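Local coordinates for reticulocyte binding protein (Streptococcus agalactiae COH1, PDB 3FAW) that probably hydrolyses alpha-1,6-glucosidic linkages in pullulan and related alpha-glucans as a cell-surface pullulanase of group B Streptococcus, at residues A[302-307]-A[689-694]; A[603-608]-A[619-624]; A[260-265]-A[310-315]; A[674-677]-A[683-686]. All blocks are in the same frame, centred on the assembly; numbering follows the deposited sequence.

Overall arrangement
Contacts 1, 2 and 4 touch one another; contact 3 lies nearer the centre of the chain and touches contact 1 alone. Contact 2 is fully buried and rests on amide hydrogen bonds. Contact 1 is a surface contact, where a tyrosine hydroxyl and a glutamine oxygen lie close without a hydrogen bond and a calcium ion is nearby. It shares helix 685-703 with contact 4, where a histidine ring packs on a short helix. Contact 3 is partly buried and aromatic. It meets contact 1 through nonpolar packing of helix 302-308 on strand 312-315. Y304 and T694 tie contact 1 to E622 and N605 of contact 2 by polar bonds. Y623 joins contacts 2 and 4.

Contact 1. Residues A[302-307]-A[689-694]; sequences LDYLQK and KTQAYT. With CA (calcium ion), chain C.
Y304 and Q691 are the pair that meets between two helical segments, 302-307 and 689-694. The backbones stay well apart, with the CA atoms of Y304 and Q691 11.0 Å from each other. Little surface is buried. Within segment 689-694, T690 O takes two bonds from T694, one from N and one from OG1, which reach it from opposite faces of the carbonyl plane.

The Y304 ring spans most of the gap. Its CG is anti to the backbone N (chi1 171°), and this sends the hydroxyl end toward helix 685-703. Q691 comes the other way, and its chain is bent at chi2. Y304 OH lies 3.3 Å from Q691 OE1. Y304 CE1 is 3.6 Å from the same Q691 OE1. The oxygen thus sits obliquely by the outer end of the ring. The ring and amide planes are 46° apart, and the two side chains pass with their ends pointing opposite ways.

The Y304 hydroxyl makes its hydrogen bond with E622. W675 packs edge-to-face with the Y304 ring. At the C-terminal end of segment 302-307, K307 O binds the calcium ion at 2.3 Å. Four waters complete the ligands found around the metal. Water 1 also donates to Q306 O, at 3.0 Å.

The chemistry suggests a loose polar approach between the helices, because the tyrosine hydroxyl is held by a carboxylate and not by the Q691 amide. The calcium ion is held directly by one carbonyl, K307 O, and through water 1 by Q306 O, so among the ligands found water outnumbers protein.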
loop_
_atom_site.group_PDB
_atom_site.type_symbol
_atom_site.label_atom_id
_atom_site.label_comp_id
_atom_site.label_asym_id
_atom_site.label_seq_id
_atom_site.Cartn_x
_atom_site.Cartn_y
_atom_site.Cartn_z
ATOM N N LEU A 302 20.135 8.134 5.090
ATOM C CA LEU A 302 20.208 7.155 3.995
ATOM C C LEU A 302 21.490 6.320 4.008
ATOM O O LEU A 302 21.496 5.190 3.513
ATOM C CB LEU A 302 20.064 7.844 2.630
ATOM C CG LEU A 302 18.722 8.518 2.320
ATOM C CD1 LEU A 302 18.795 9.273 0.979
ATOM C CD2 LEU A 302 17.572 7.517 2.319
ATOM N N ASP A 303 22.571 6.880 4.547
ATOM C CA ASP A 303 23.833 6.148 4.698
ATOM C C ASP A 303 23.632 4.853 5.496
ATOM O O ASP A 303 24.166 3.806 5.131
ATOM C CB ASP A 303 24.897 7.028 5.369
ATOM C CG ASP A 303 25.556 8.019 4.402
ATOM O OD1 ASP A 303 25.154 8.093 3.219
ATOM O OD2 ASP A 303 26.490 8.733 4.834
ATOM N N TYR A 304 22.850 4.933 6.570
ATOM C CA TYR A 304 22.475 3.758 7.365
ATOM C C TYR A 304 21.840 2.661 6.509
ATOM O O TYR A 304 22.186 1.484 6.635
ATOM C CB TYR A 304 21.496 4.159 8.474
ATOM C CG TYR A 304 20.883 2.989 9.222
ATOM C CD1 TYR A 304 21.560 2.388 10.284
ATOM C CD2 TYR A 304 19.628 2.489 8.873
ATOM C CE1 TYR A 304 21.008 1.318 10.974
ATOM C CE2 TYR A 304 19.064 1.409 9.560
ATOM C CZ TYR A 304 19.765 0.832 10.611
ATOM O OH TYR A 304 19.234 -0.228 11.305
ATOM N N LEU A 305 20.899 3.059 5.654
ATOM C CA LEU A 305 20.187 2.121 4.792
ATOM C C LEU A 305 21.069 1.629 3.646
ATOM O O LEU A 305 20.968 0.472 3.240
ATOM C CB LEU A 305 18.904 2.755 4.247
ATOM C CG LEU A 305 17.825 3.094 5.281
ATOM C CD1 LEU A 305 16.655 3.808 4.616
ATOM C CD2 LEU A 305 17.339 1.847 6.004
ATOM N N GLN A 306 21.932 2.502 3.127
ATOM C CA GLN A 306 22.925 2.089 2.131
ATOM C C GLN A 306 23.825 0.993 2.711
ATOM O O GLN A 306 24.074 -0.023 2.062
ATOM C CB GLN A 306 23.771 3.281 1.669
ATOM C CG GLN A 306 24.774 2.942 0.571
ATOM C CD GLN A 306 25.611 4.133 0.125
ATOM O OE1 GLN A 306 25.704 5.149 0.822
ATOM N NE2 GLN A 306 26.236 4.006 -1.042
ATOM N N LYS A 307 24.303 1.205 3.935
ATOM C CA LYS A 307 25.131 0.215 4.627
ATOM C C LYS A 307 24.338 -1.055 4.939
ATOM O O LYS A 307 24.839 -2.162 4.751
ATOM C CB LYS A 307 25.708 0.796 5.920
ATOM C CG LYS A 307 26.741 1.900 5.719
ATOM C CD LYS A 307 27.025 2.625 7.035
ATOM C CE LYS A 307 28.151 3.651 6.901
ATOM N NZ LYS A 307 27.726 4.890 6.183
ATOM N N LYS A 689 23.838 -6.074 17.830
ATOM C CA LYS A 689 24.272 -7.389 17.338
ATOM C C LYS A 689 23.261 -7.955 16.343
ATOM O O LYS A 689 23.637 -8.524 15.319
ATOM C CB LYS A 689 24.468 -8.374 18.494
ATOM C CG LYS A 689 24.947 -9.764 18.056
ATOM C CD LYS A 689 25.377 -10.606 19.251
ATOM C CE LYS A 689 25.798 -12.000 18.829
ATOM N NZ LYS A 689 26.110 -12.867 19.996
ATOM N N THR A 690 21.979 -7.792 16.659
ATOM C CA THR A 690 20.896 -8.237 15.791
ATOM C C THR A 690 20.881 -7.480 14.457
ATOM O O THR A 690 20.642 -8.080 13.410
ATOM C CB THR A 690 19.530 -8.098 16.497
ATOM O OG1 THR A 690 19.476 -9.003 17.607
ATOM C CG2 THR A 690 18.379 -8.404 15.546
ATOM N N GLN A 691 21.155 -6.176 14.489
ATOM C CA GLN A 691 21.150 -5.371 13.265
ATOM C C GLN A 691 22.360 -5.690 12.376
ATOM O O GLN A 691 22.235 -5.721 11.144
ATOM C CB GLN A 691 21.006 -3.866 13.581
ATOM C CG GLN A 691 22.270 -3.032 13.529
ATOM C CD GLN A 691 22.671 -2.638 12.117
ATOM O OE1 GLN A 691 21.859 -2.145 11.333
ATOM N NE2 GLN A 691 23.936 -2.833 11.798
ATOM N N ALA A 692 23.513 -5.941 12.999
ATOM C CA ALA A 692 24.710 -6.368 12.272
ATOM C C ALA A 692 24.508 -7.763 11.684
ATOM O O ALA A 692 25.002 -8.066 10.601
ATOM C CB ALA A 692 25.938 -6.344 13.194
ATOM N N TYR A 693 23.772 -8.605 12.407
ATOM C CA TYR A 693 23.402 -9.935 11.918
ATOM C C TYR A 693 22.528 -9.816 10.660
ATOM O O TYR A 693 22.782 -10.477 9.650
ATOM C CB TYR A 693 22.667 -10.711 13.021
ATOM C CG TYR A 693 22.720 -12.219 12.895
ATOM C CD1 TYR A 693 23.856 -12.930 13.276
ATOM C CD2 TYR A 693 21.621 -12.938 12.435
ATOM C CE1 TYR A 693 23.905 -14.317 13.180
ATOM C CE2 TYR A 693 21.662 -14.327 12.335
ATOM C CZ TYR A 693 22.804 -15.010 12.708
ATOM O OH TYR A 693 22.841 -16.387 12.607
ATOM N N THR A 694 21.518 -8.951 10.727
ATOM C CA THR A 694 20.595 -8.727 9.612
ATOM C C THR A 694 21.293 -8.103 8.397
ATOM O O THR A 694 21.033 -8.503 7.260
ATOM C CB THR A 694 19.404 -7.846 10.047
ATOM O OG1 THR A 694 18.764 -8.443 11.180
ATOM C CG2 THR A 694 18.385 -7.693 8.920
HETATM CA CA CA C . 26.457 -3.565 3.862
HETATM O O HOH W 1 25.650 -2.513 1.875
HETATM O O HOH W 2 26.891 -3.654 6.260
HETATM O O HOH W 3 26.820 -5.235 2.175
HETATM O O HOH W 4 24.623 -5.414 4.057
#

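Contact 2. Residues A[603-608]-A[619-624]; sequences LGNVMI and SGQEYG
N605 and E622 mark the closest backbone approach, their CA atoms 7.9 Å apart, where helical segment 603-608 faces the irregular turn 619-624. The link itself is made by the side chains of N605 and Q621, both buried.

Q621 NE2 donates to N605 OD1 at 3.1 Å. The bond is nearly straight, 175° at the hydrogen, and lies in the amide plane of Q621. At the asparagine end it is less regular, since the donor sits above the plane of the N605 carbonyl. The two amides are turned 46° against each other, and the side chains run antiparallel past one another. The Q621 chain is fully extended (chi2 -179°), which carries its amide across to the helix. N605 ND2 reaches back to Q621 O at 3.4 Å, a weak bond. Its stronger partner is T694 on helix 685-703. Q621 OE1 accepts from the backbone N of H618. Both ends of each amide are therefore occupied, which fixes how the amides are rotated.

The turn is also braced from within. G620 N donates to E622 OE1 at 2.8 Å, while E622 OE2 is shared by the hydroxyls of Y304 and Y271. G620 O accepts from G624 N at 2.9 Å and from Y623 N at 3.2 Å. The same oxygen lies over one face of the Y623 ring.

Helix 590-609 leads into strand 614-618, the eighth strand of the parallel barrel, and turn 619-624 follows that strand. The arrangement belongs to the TIM barrel of alpha-amylase-type enzymes, at the C-terminal end of its last strand.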
loop_
_atom_site.group_PDB
_atom_site.type_symbol
_atom_site.label_atom_id
_atom_site.label_comp_id
_atom_site.label_asym_id
_atom_site.label_seq_id
_atom_site.Cartn_x
_atom_site.Cartn_y
_atom_site.Cartn_z
ATOM N N LEU A 603 16.578 -15.838 13.852
ATOM C CA LEU A 603 16.163 -17.014 13.089
ATOM C C LEU A 603 15.147 -16.644 12.013
ATOM O O LEU A 603 15.253 -17.103 10.880
ATOM C CB LEU A 603 15.574 -18.091 14.005
ATOM C CG LEU A 603 16.521 -18.742 15.017
ATOM C CD1 LEU A 603 15.800 -19.880 15.724
ATOM C CD2 LEU A 603 17.809 -19.233 14.360
ATOM N N GLY A 604 14.173 -15.815 12.378
ATOM C CA GLY A 604 13.173 -15.314 11.435
ATOM C C GLY A 604 13.774 -14.564 10.261
ATOM O O GLY A 604 13.370 -14.770 9.117
ATOM N N ASN A 605 14.744 -13.693 10.546
ATOM C CA ASN A 605 15.419 -12.915 9.505
ATOM C C ASN A 605 16.273 -13.789 8.589
ATOM O O ASN A 605 16.355 -13.536 7.388
ATOM C CB ASN A 605 16.269 -11.794 10.119
ATOM C CG ASN A 605 15.427 -10.662 10.704
ATOM O OD1 ASN A 605 14.191 -10.703 10.685
ATOM N ND2 ASN A 605 16.102 -9.641 11.230
ATOM N N VAL A 606 16.907 -14.814 9.155
ATOM C CA VAL A 606 17.649 -15.790 8.355
ATOM C C VAL A 606 16.739 -16.450 7.320
ATOM O O VAL A 606 17.085 -16.529 6.138
ATOM C CB VAL A 606 18.281 -16.893 9.231
ATOM C CG1 VAL A 606 18.752 -18.053 8.370
ATOM C CG2 VAL A 606 19.431 -16.334 10.051
ATOM N N MET A 607 15.572 -16.908 7.769
ATOM C CA MET A 607 14.659 -17.653 6.907
ATOM C C MET A 607 14.096 -16.791 5.768
ATOM O O MET A 607 14.049 -17.240 4.624
ATOM C CB MET A 607 13.540 -18.295 7.741
ATOM C CG MET A 607 14.068 -19.371 8.687
ATOM S SD MET A 607 12.808 -20.289 9.579
ATOM C CE MET A 607 11.999 -18.967 10.469
ATOM N N ILE A 608 13.706 -15.555 6.068
ATOM C CA ILE A 608 13.214 -14.634 5.034
ATOM C C ILE A 608 14.300 -14.307 4.000
ATOM O O ILE A 608 14.033 -14.282 2.797
ATOM C CB ILE A 608 12.661 -13.310 5.645
ATOM C CG1 ILE A 608 11.382 -13.577 6.440
ATOM C CG2 ILE A 608 12.384 -12.268 4.547
ATOM C CD1 ILE A 608 10.211 -14.150 5.619
ATOM N N SER A 619 10.846 -1.683 8.570
ATOM C CA SER A 619 11.808 -0.795 9.221
ATOM C C SER A 619 11.818 -1.061 10.720
ATOM O O SER A 619 10.776 -0.997 11.374
ATOM C CB SER A 619 11.489 0.675 8.951
ATOM O OG SER A 619 12.403 1.531 9.606
ATOM N N GLY A 620 12.997 -1.383 11.245
ATOM C CA GLY A 620 13.156 -1.734 12.651
ATOM C C GLY A 620 13.216 -3.230 12.905
ATOM O O GLY A 620 13.618 -3.665 13.988
ATOM N N GLN A 621 12.801 -4.022 11.915
ATOM C CA GLN A 621 12.896 -5.480 11.995
ATOM C C GLN A 621 14.358 -5.911 12.126
ATOM O O GLN A 621 14.651 -6.952 12.713
ATOM C CB GLN A 621 12.249 -6.122 10.761
ATOM C CG GLN A 621 12.075 -7.643 10.819
ATOM C CD GLN A 621 11.447 -8.199 9.548
ATOM O OE1 GLN A 621 10.576 -7.569 8.946
ATOM N NE2 GLN A 621 11.894 -9.381 9.130
ATOM N N GLU A 622 15.265 -5.102 11.581
ATOM C CA GLU A 622 16.702 -5.374 11.660
ATOM C C GLU A 622 17.295 -5.267 13.072
ATOM O O GLU A 622 18.291 -5.919 13.350
ATOM C CB GLU A 622 17.498 -4.486 10.680
ATOM C CG GLU A 622 17.654 -3.008 11.070
ATOM C CD GLU A 622 16.521 -2.121 10.573
ATOM O OE1 GLU A 622 15.375 -2.611 10.417
ATOM O OE2 GLU A 622 16.780 -0.919 10.347
ATOM N N TYR A 623 16.696 -4.460 13.953
ATOM C CA TYR A 623 17.224 -4.286 15.316
ATOM C C TYR A 623 16.306 -4.792 16.436
ATOM O O TYR A 623 16.747 -4.901 17.576
ATOM C CB TYR A 623 17.649 -2.818 15.573
ATOM C CG TYR A 623 16.527 -1.832 15.856
ATOM C CD1 TYR A 623 15.978 -1.710 17.130
ATOM C CD2 TYR A 623 16.036 -0.999 14.855
ATOM C CE1 TYR A 623 14.961 -0.807 17.393
ATOM C CE2 TYR A 623 15.015 -0.088 15.111
ATOM C CZ TYR A 623 14.480 0.002 16.376
ATOM O OH TYR A 623 13.465 0.904 16.620
ATOM N N GLY A 624 15.050 -5.102 16.125
ATOM C CA GLY A 624 14.096 -5.565 17.144
ATOM C C GLY A 624 13.214 -4.453 17.689
ATOM O O GLY A 624 13.003 -4.338 18.900
#

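Contact 3. Residues A[260-265]-A[310-315]; sequences ANFKGR and VTHIQL
F262 and H312 make the contact between the loop 260-265 and the start of strand 312-315. It is an aromatic pair, with ring centroids 5.1 Å apart. The planes are inclined at 57°, so the pair is oblique, neither a parallel stack nor a T. H312 CE1 comes in over one face of the F262 ring, 3.6 Å from F262 CE1. F262 CZ is nearly as close to that H312 CE1, at 3.7 Å. Seen from the imidazole, F262 CE1 stands at the ring edge, near the plane. The side chains cross at about a right angle. With chi1 at 177° the F262 ring extends away from its backbone N and toward the strand.

Hydrogen bonding sets the histidine in place. T311 OG1 and H312 ND1 are 2.7 Å apart, with the hydroxyl in the plane of the imidazole. V269 N also bonds to T311 OG1. This pair of bonds limits rotation of the imidazole and leaves its CE1 turned to F262.

Nonpolar side chains flank the rings. I482 touches F262 and H312 alike, and I270 and I387 add to the shell of H312. These isoleucines come from three other barrel strands. Farther along the loop, R265 bonds to D565, a residue of a calcium site.

Strand 312-315 pairs with strands 269-273 and 385-390. H312, its first residue, packs against both and, through I482, against strand 482-485 farther round the barrel. A loop aromatic covering such a residue forms part of the floor of the TIM barrel, at the N-terminal ends of its parallel strands.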
loop_
_atom_site.group_PDB
_atom_site.type_symbol
_atom_site.label_atom_id
_atom_site.label_comp_id
_atom_site.label_asym_id
_atom_site.label_seq_id
_atom_site.Cartn_x
_atom_site.Cartn_y
_atom_site.Cartn_z
ATOM N N ALA A 260 22.822 -2.022 -8.555
ATOM C CA ALA A 260 23.822 -2.979 -9.035
ATOM C C ALA A 260 23.269 -4.401 -9.011
ATOM O O ALA A 260 22.698 -4.829 -8.010
ATOM C CB ALA A 260 25.088 -2.896 -8.192
ATOM N N ASN A 261 23.432 -5.117 -10.123
ATOM C CA ASN A 261 23.006 -6.519 -10.243
ATOM C C ASN A 261 21.535 -6.747 -9.881
ATOM O O ASN A 261 21.194 -7.723 -9.208
ATOM C CB ASN A 261 23.907 -7.432 -9.401
ATOM C CG ASN A 261 25.357 -7.408 -9.854
ATOM O OD1 ASN A 261 25.885 -8.414 -10.328
ATOM N ND2 ASN A 261 26.007 -6.258 -9.711
ATOM N N PHE A 262 20.677 -5.831 -10.325
ATOM C CA PHE A 262 19.229 -5.952 -10.160
ATOM C C PHE A 262 18.626 -6.294 -11.521
ATOM O O PHE A 262 18.558 -5.442 -12.405
ATOM C CB PHE A 262 18.645 -4.642 -9.619
ATOM C CG PHE A 262 17.147 -4.646 -9.493
ATOM C CD1 PHE A 262 16.527 -5.349 -8.469
ATOM C CD2 PHE A 262 16.355 -3.940 -10.396
ATOM C CE1 PHE A 262 15.141 -5.358 -8.349
ATOM C CE2 PHE A 262 14.968 -3.940 -10.281
ATOM C CZ PHE A 262 14.359 -4.651 -9.258
ATOM N N LYS A 263 18.201 -7.546 -11.685
ATOM C CA LYS A 263 17.732 -8.051 -12.980
ATOM C C LYS A 263 16.255 -8.443 -12.979
ATOM O O LYS A 263 15.751 -8.967 -13.972
ATOM C CB LYS A 263 18.569 -9.261 -13.396
ATOM C CG LYS A 263 20.050 -8.973 -13.538
ATOM C CD LYS A 263 20.811 -10.221 -13.929
ATOM C CE LYS A 263 22.308 -9.968 -13.944
ATOM N NZ LYS A 263 23.072 -11.228 -14.135
ATOM N N GLY A 264 15.561 -8.191 -11.875
ATOM C CA GLY A 264 14.172 -8.618 -11.750
ATOM C C GLY A 264 13.628 -8.486 -10.341
ATOM O O GLY A 264 14.371 -8.238 -9.399
ATOM N N ARG A 265 12.319 -8.665 -10.213
ATOM C CA ARG A 265 11.621 -8.513 -8.928
ATOM C C ARG A 265 12.144 -9.451 -7.820
ATOM O O ARG A 265 12.083 -9.114 -6.641
ATOM C CB ARG A 265 10.102 -8.667 -9.123
ATOM C CG ARG A 265 9.664 -9.977 -9.772
ATOM C CD ARG A 265 8.196 -9.938 -10.190
ATOM N NE ARG A 265 7.783 -11.216 -10.771
ATOM C CZ ARG A 265 6.534 -11.677 -10.822
ATOM N NH1 ARG A 265 5.522 -10.974 -10.324
ATOM N NH2 ARG A 265 6.294 -12.868 -11.368
ATOM N N VAL A 310 19.751 -2.850 1.754
ATOM C CA VAL A 310 18.472 -2.975 1.056
ATOM C C VAL A 310 18.571 -2.333 -0.327
ATOM O O VAL A 310 19.371 -1.416 -0.537
ATOM C CB VAL A 310 17.317 -2.322 1.856
ATOM C CG1 VAL A 310 17.127 -3.034 3.190
ATOM C CG2 VAL A 310 17.572 -0.825 2.065
ATOM N N THR A 311 17.777 -2.830 -1.269
ATOM C CA THR A 311 17.790 -2.309 -2.641
ATOM C C THR A 311 16.748 -1.206 -2.830
ATOM O O THR A 311 17.004 -0.218 -3.524
ATOM C CB THR A 311 17.525 -3.423 -3.678
ATOM O OG1 THR A 311 16.195 -3.941 -3.517
ATOM C CG2 THR A 311 18.538 -4.550 -3.524
ATOM N N HIS A 312 15.581 -1.389 -2.204
ATOM C CA HIS A 312 14.445 -0.476 -2.340
ATOM C C HIS A 312 13.932 0.030 -0.988
ATOM O O HIS A 312 13.745 -0.747 -0.047
ATOM C CB HIS A 312 13.291 -1.173 -3.066
ATOM C CG HIS A 312 13.559 -1.448 -4.512
ATOM N ND1 HIS A 312 14.362 -2.483 -4.937
ATOM C CD2 HIS A 312 13.113 -0.833 -5.635
ATOM C CE1 HIS A 312 14.407 -2.491 -6.258
ATOM N NE2 HIS A 312 13.657 -1.498 -6.705
ATOM N N ILE A 313 13.700 1.336 -0.904
ATOM C CA ILE A 313 13.059 1.937 0.264
ATOM C C ILE A 313 11.584 2.187 -0.063
ATOM O O ILE A 313 11.260 2.945 -0.982
ATOM C CB ILE A 313 13.753 3.246 0.670
ATOM C CG1 ILE A 313 15.236 2.991 0.963
ATOM C CG2 ILE A 313 13.071 3.865 1.880
ATOM C CD1 ILE A 313 16.059 4.260 1.153
ATOM N N GLN A 314 10.702 1.512 0.668
ATOM C CA GLN A 314 9.262 1.692 0.524
ATOM C C GLN A 314 8.743 2.715 1.527
ATOM O O GLN A 314 8.929 2.556 2.738
ATOM C CB GLN A 314 8.544 0.361 0.721
ATOM C CG GLN A 314 7.034 0.425 0.523
ATOM C CD GLN A 314 6.400 -0.949 0.523
ATOM O OE1 GLN A 314 6.776 -1.824 -0.268
ATOM N NE2 GLN A 314 5.432 -1.152 1.418
ATOM N N LEU A 315 8.094 3.763 1.025
ATOM C CA LEU A 315 7.547 4.812 1.881
ATOM C C LEU A 315 6.042 4.659 2.048
ATOM O O LEU A 315 5.307 4.538 1.065
ATOM C CB LEU A 315 7.852 6.199 1.310
ATOM C CG LEU A 315 9.334 6.539 1.122
ATOM C CD1 LEU A 315 9.471 7.877 0.416
ATOM C CD2 LEU A 315 10.078 6.547 2.454
#

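Contact 4. Residues A[674-677]-A[683-686]; sequences DWAA and KHPI
H684 lays its ring against A676 and A677, and the CA atoms of H684 and A677 are 5.5 Å apart. H684 CB starts 4.0 Å from A677 CA. H684 CG is 3.9 Å from that same A677 CA, which sits over the ring face. A677 CA is 4.2 Å from the centroid of the H684 imidazole, 23° off the ring normal, a CH-pi contact. Along one side of the ring, H684 ND1 comes to 3.6 Å from A676 O, with no hydrogen bond between them. H684 CE1 then touches the methyl A676 CB at 3.7 Å. CD2, on the other side of the ring, also borders A677. At the tip, H684 NE2 is 5.3 Å from D674 OD2, near but not in contact.

D674 is the N-cap of the short helix under the ring. D674 OD1 accepts from A677 N at 3.0 Å and from above the carboxylate plane. H684 itself occupies the N-cap position of the next helix.

The contact closes the turn between helix 675-679 and the start of helix 685-703. A677 O also bonds to S687. On the far helix I686 packs on helix 590-609, and A677 touches Y623 in the turn after strand 614-618.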
loop_
_atom_site.group_PDB
_atom_site.type_symbol
_atom_site.label_atom_id
_atom_site.label_comp_id
_atom_site.label_asym_id
_atom_site.label_seq_id
_atom_site.Cartn_x
_atom_site.Cartn_y
_atom_site.Cartn_z
ATOM N N ASP A 674 14.037 3.813 16.792
ATOM C CA ASP A 674 14.976 3.943 17.911
ATOM C C ASP A 674 16.410 3.861 17.392
ATOM O O ASP A 674 16.926 2.768 17.156
ATOM C CB ASP A 674 14.708 2.833 18.932
ATOM C CG ASP A 674 15.495 3.003 20.228
ATOM O OD1 ASP A 674 16.544 3.692 20.250
ATOM O OD2 ASP A 674 15.053 2.419 21.236
ATOM N N TRP A 675 17.049 5.017 17.214
ATOM C CA TRP A 675 18.387 5.069 16.612
ATOM C C TRP A 675 19.491 4.549 17.529
ATOM O O TRP A 675 20.453 3.927 17.056
ATOM C CB TRP A 675 18.706 6.483 16.118
ATOM C CG TRP A 675 18.036 6.756 14.829
ATOM C CD1 TRP A 675 16.875 7.440 14.638
ATOM C CD2 TRP A 675 18.452 6.299 13.541
ATOM N NE1 TRP A 675 16.551 7.456 13.308
ATOM C CE2 TRP A 675 17.503 6.763 12.609
ATOM C CE3 TRP A 675 19.543 5.548 13.080
ATOM C CZ2 TRP A 675 17.608 6.500 11.242
ATOM C CZ3 TRP A 675 19.646 5.288 11.723
ATOM C CH2 TRP A 675 18.682 5.762 10.821
ATOM N N ALA A 676 19.348 4.794 18.828
ATOM C CA ALA A 676 20.279 4.254 19.822
ATOM C C ALA A 676 20.267 2.727 19.794
ATOM O O ALA A 676 21.320 2.089 19.721
ATOM C CB ALA A 676 19.926 4.763 21.211
ATOM N N ALA A 677 19.069 2.150 19.849
ATOM C CA ALA A 677 18.900 0.698 19.788
ATOM C C ALA A 677 19.464 0.115 18.490
ATOM O O ALA A 677 19.987 -0.998 18.481
ATOM C CB ALA A 677 17.416 0.328 19.937
ATOM N N LYS A 683 25.615 1.063 24.468
ATOM C CA LYS A 683 24.407 1.145 25.299
ATOM C C LYS A 683 23.408 0.028 25.017
ATOM O O LYS A 683 22.662 -0.372 25.912
ATOM C CB LYS A 683 23.701 2.490 25.114
ATOM C CG LYS A 683 24.552 3.707 25.448
ATOM C CD LYS A 683 23.685 4.925 25.775
ATOM C CE LYS A 683 24.281 6.230 25.257
ATOM N NZ LYS A 683 25.766 6.287 25.330
ATOM N N HIS A 684 23.380 -0.452 23.772
ATOM C CA HIS A 684 22.428 -1.482 23.349
ATOM C C HIS A 684 23.125 -2.586 22.542
ATOM O O HIS A 684 22.948 -2.677 21.326
ATOM C CB HIS A 684 21.301 -0.851 22.523
ATOM C CG HIS A 684 20.580 0.255 23.229
ATOM N ND1 HIS A 684 21.053 1.549 23.259
ATOM C CD2 HIS A 684 19.419 0.263 23.927
ATOM C CE1 HIS A 684 20.216 2.306 23.947
ATOM N NE2 HIS A 684 19.217 1.550 24.364
ATOM N N PRO A 685 23.916 -3.439 23.222
ATOM C CA PRO A 685 24.693 -4.479 22.544
ATOM C C PRO A 685 23.865 -5.601 21.892
ATOM O O PRO A 685 24.303 -6.167 20.888
ATOM C CB PRO A 685 25.580 -5.039 23.664
ATOM C CG PRO A 685 24.837 -4.762 24.908
ATOM C CD PRO A 685 24.132 -3.462 24.681
ATOM N N ILE A 686 22.693 -5.918 22.445
ATOM C CA ILE A 686 21.846 -6.991 21.901
ATOM C C ILE A 686 21.171 -6.603 20.568
ATOM O O ILE A 686 21.203 -7.369 19.602
ATOM C CB ILE A 686 20.772 -7.437 22.925
ATOM C CG1 ILE A 686 21.444 -8.026 24.169
ATOM C CG2 ILE A 686 19.823 -8.461 22.309
ATOM C CD1 ILE A 686 20.484 -8.372 25.294
#